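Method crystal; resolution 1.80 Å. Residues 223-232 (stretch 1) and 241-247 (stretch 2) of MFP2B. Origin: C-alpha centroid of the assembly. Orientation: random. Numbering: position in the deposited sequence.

Stretch 1 (223-232) GENPDQYVAL
Stretch 2 (241-247) MGRIWND

Two segments of one MFP2B chain meet here as antiparallel neighbours: residues 241-247 are strand throughout, while 223-232 begins as loop and has become strand by Tyr-229. The register pairs Tyr-229 with Ile-244, Val-230 with Arg-243, Ala-231 with Gly-242 and Leu-232 with Met-241, CA to CA 5.2, 5.3, 5.4 and 4.6 Å in turn. The strand axes approach to 4.7 Å, with 126° between their N-to-C directions, so the pairing is strongly twisted.

Gly-223 opens stretch 1 at phi/psi 89/-3, where a side chain would jam against the preceding carbonyl; it makes no contact with stretch 2. Glu-224 (-105/145) leaves sideways, but its m, m rotamer with chi3 -37° brings the carboxylate to Arg-243. The salt bridge runs from NE of Arg-243 to OE1 of Glu-224 at 2.8 Å, near the guanidinium plane, and a weak hydrogen bond joins NH2 of Arg-243 to OE2 of Glu-224 at 3.1 Å. Arg-243 reaches the carboxylate with chi1 p, chi2 t, chi3 t and chi4 -83°.

Asn-225 (-70/131, chi1 t, chi2 -70°) points toward stretch 2 and packs its CB 3.7 Å from CB of Trp-245 (chi1 p, chi2 101°). Its amide also shapes its own loop, since Asp-227 N donates to Asn-225 OD1 at 3.0 Å. Water 1 links the two stretches by donating to Asn-246 O at 2.7 Å and accepting a weak bond from Asn-225 ND2 at 2.9 Å.

Pro-226 (-60/-22) turns away. Asp-227 (-106/103, chi1 m) contributes backbone: its O lies 3.4 Å from Trp-245 CB and accepts from water 2 at 2.8 Å, while that water accepts from Asn-246 N at 3.0 Å. Water thus bridges the two backbones beyond the direct ladder.

Gln-228 (-122/140; m, t, chi3 29°) turns its side chain back along its own stretch, NE2 donating to Asn-225 O at 2.7 Å. Its OE1 lies 3.5 Å from Arg-243 CD, and its CA makes a CA-H...O contact with Ile-244 O at 3.3 Å.

Tyr-229 (-131/154) begins the direct ladder: its N donates to Ile-244 O at 2.9 Å, and Ile-244 N returns to Tyr-229 O at 3.0 Å. With chi1 m and chi2 81°, Tyr-229 shares a sheet face with Ile-244 (p, t), CB to CG1 3.8 Å.

Val-230 (-73/131, chi1 t) is in a non-hydrogen-bonded pair and faces the other side with Arg-243; its CG1 lies 4.3 Å from SE of Met-241, a selenomethionine.

Ala-231 (-143/157) restores the hydrogen-bonded pattern: its N donates to Gly-242 O at 3.2 Å, and Gly-242 N to Ala-231 O at 2.9 Å. Gly-242 is very extended, -158/-157. Ala-231 CB instead meets the diagonal neighbour, 3.7 Å from Ile-244 CG2.

Leu-232 (-123/136; t, p) closes the stretch on the Val-230 face, its CD1 4.0 Å from SE of Met-241 (m, m, t). One selenium therefore touches two alternate residues, Val-230 and Leu-232.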

# COMPACT_ATOMS: atom_id res chain seq x y z
N GLY A 223 -3.18 21.00 21.26
CA GLY A 223 -4.24 20.49 20.43
C GLY A 223 -3.97 19.12 19.83
O GLY A 223 -4.80 18.56 19.19
N GLU A 224 -2.80 18.56 20.05
CA GLU A 224 -2.48 17.27 19.49
C GLU A 224 -2.52 16.19 20.54
O GLU A 224 -2.16 16.40 21.71
CB GLU A 224 -1.09 17.33 18.86
CG GLU A 224 -0.97 18.36 17.76
CD GLU A 224 -1.86 18.06 16.57
OE1 GLU A 224 -2.02 16.90 16.21
OE2 GLU A 224 -2.43 19.01 16.01
N ASN A 225 -2.95 15.00 20.13
CA ASN A 225 -2.86 13.81 20.95
C ASN A 225 -1.41 13.35 21.11
O ASN A 225 -0.67 13.25 20.11
CB ASN A 225 -3.72 12.73 20.31
CG ASN A 225 -4.06 11.61 21.23
OD1 ASN A 225 -3.22 10.81 21.61
ND2 ASN A 225 -5.36 11.52 21.59
N PRO A 226 -0.97 13.07 22.35
CA PRO A 226 0.37 12.55 22.59
C PRO A 226 0.70 11.19 21.93
O PRO A 226 1.89 10.89 21.74
CB PRO A 226 0.45 12.43 24.13
CG PRO A 226 -0.64 13.26 24.66
CD PRO A 226 -1.73 13.24 23.61
N ASP A 227 -0.30 10.39 21.58
CA ASP A 227 -0.08 9.07 20.96
C ASP A 227 -0.44 9.18 19.47
O ASP A 227 -1.61 9.21 19.07
CB ASP A 227 -0.86 7.98 21.67
CG ASP A 227 -0.40 7.81 23.10
OD1 ASP A 227 0.83 7.71 23.35
OD2 ASP A 227 -1.22 7.80 24.05
N GLN A 228 0.62 9.27 18.69
CA GLN A 228 0.54 9.52 17.26
C GLN A 228 1.21 8.38 16.53
O GLN A 228 2.23 7.91 16.96
CB GLN A 228 1.26 10.81 16.95
CG GLN A 228 0.60 12.04 17.51
CD GLN A 228 1.49 13.29 17.50
OE1 GLN A 228 2.38 13.44 16.64
NE2 GLN A 228 1.24 14.18 18.43
N TYR A 229 0.63 7.94 15.42
CA TYR A 229 1.09 6.77 14.73
C TYR A 229 1.27 7.06 13.25
O TYR A 229 0.67 7.98 12.72
CB TYR A 229 0.12 5.62 14.88
CG TYR A 229 -0.21 5.26 16.33
CD1 TYR A 229 -1.16 6.01 17.06
CD2 TYR A 229 0.41 4.20 16.96
CE1 TYR A 229 -1.50 5.67 18.36
CE2 TYR A 229 0.10 3.89 18.29
CZ TYR A 229 -0.90 4.62 18.94
OH TYR A 229 -1.23 4.34 20.25
N VAL A 230 2.16 6.31 12.61
CA VAL A 230 2.52 6.56 11.22
C VAL A 230 1.43 6.16 10.21
O VAL A 230 0.93 5.05 10.24
CB VAL A 230 3.78 5.77 10.89
CG1 VAL A 230 4.14 5.94 9.35
CG2 VAL A 230 4.94 6.25 11.74
N ALA A 231 1.12 7.07 9.31
CA ALA A 231 0.16 6.82 8.23
C ALA A 231 0.66 7.52 6.99
O ALA A 231 1.44 8.49 7.08
CB ALA A 231 -1.19 7.35 8.64
N LEU A 232 0.19 7.01 5.83
CA LEU A 232 0.49 7.50 4.51
C LEU A 232 -0.77 7.88 3.77
O LEU A 232 -1.77 7.17 3.84
CB LEU A 232 1.20 6.42 3.74
CG LEU A 232 1.49 6.57 2.25
CD1 LEU A 232 2.54 7.60 2.05
CD2 LEU A 232 1.84 5.22 1.63
N MSE A 241 3.58 11.36 4.36
CA MSE A 241 3.54 10.74 5.67
C MSE A 241 2.96 11.74 6.66
O MSE A 241 3.13 12.93 6.58
CB MSE A 241 4.90 10.27 6.18
CG MSE A 241 5.55 9.26 5.36
SE MSE A 241 4.74 7.52 5.44
CE MSE A 241 6.02 6.71 4.28
N GLY A 242 2.18 11.23 7.57
CA GLY A 242 1.62 12.05 8.57
C GLY A 242 1.23 11.22 9.77
O GLY A 242 1.79 10.16 10.01
N ARG A 243 0.29 11.75 10.55
CA ARG A 243 -0.05 11.16 11.84
C ARG A 243 -1.51 10.79 11.98
O ARG A 243 -2.38 11.51 11.48
CB ARG A 243 0.36 12.14 12.94
CG ARG A 243 -0.42 13.42 13.09
CD ARG A 243 0.14 14.34 14.17
NE ARG A 243 -0.55 15.63 14.24
CZ ARG A 243 -0.28 16.66 13.44
NH1 ARG A 243 0.67 16.57 12.52
NH2 ARG A 243 -0.95 17.79 13.55
N ILE A 244 -1.77 9.66 12.63
CA ILE A 244 -3.10 9.32 13.12
C ILE A 244 -3.13 9.20 14.64
O ILE A 244 -2.10 9.01 15.29
CB ILE A 244 -3.67 8.07 12.50
CG1 ILE A 244 -2.77 6.88 12.77
CG2 ILE A 244 -3.90 8.29 11.01
CD1 ILE A 244 -3.40 5.51 12.48
N TRP A 245 -4.34 9.37 15.21
CA TRP A 245 -4.56 9.12 16.63
C TRP A 245 -5.97 8.61 16.78
O TRP A 245 -6.81 8.76 15.88
CB TRP A 245 -4.36 10.38 17.46
CG TRP A 245 -5.28 11.50 17.11
CD1 TRP A 245 -6.40 11.88 17.79
CD2 TRP A 245 -5.15 12.43 16.02
NE1 TRP A 245 -6.99 12.97 17.19
CE2 TRP A 245 -6.24 13.34 16.11
CE3 TRP A 245 -4.24 12.60 14.97
CZ2 TRP A 245 -6.45 14.38 15.18
CZ3 TRP A 245 -4.45 13.62 14.05
CH2 TRP A 245 -5.53 14.52 14.17
N ASN A 246 -6.21 7.99 17.94
CA ASN A 246 -7.47 7.35 18.23
C ASN A 246 -8.37 8.41 18.87
O ASN A 246 -8.11 8.88 19.96
CB ASN A 246 -7.22 6.15 19.10
CG ASN A 246 -8.51 5.36 19.42
OD1 ASN A 246 -9.61 5.79 19.08
ND2 ASN A 246 -8.35 4.21 20.03
N ASP A 247 -9.39 8.82 18.12
CA ASP A 247 -10.34 9.84 18.56
C ASP A 247 -11.68 9.15 18.85
O ASP A 247 -12.52 8.88 17.97
CB ASP A 247 -10.45 10.94 17.52
CG ASP A 247 -11.47 12.01 17.88
OD1 ASP A 247 -11.85 12.16 19.07
OD2 ASP A 247 -11.93 12.76 17.01
O HOH W 1 -6.07 8.68 21.72
O HOH W 2 -4.00 8.02 19.94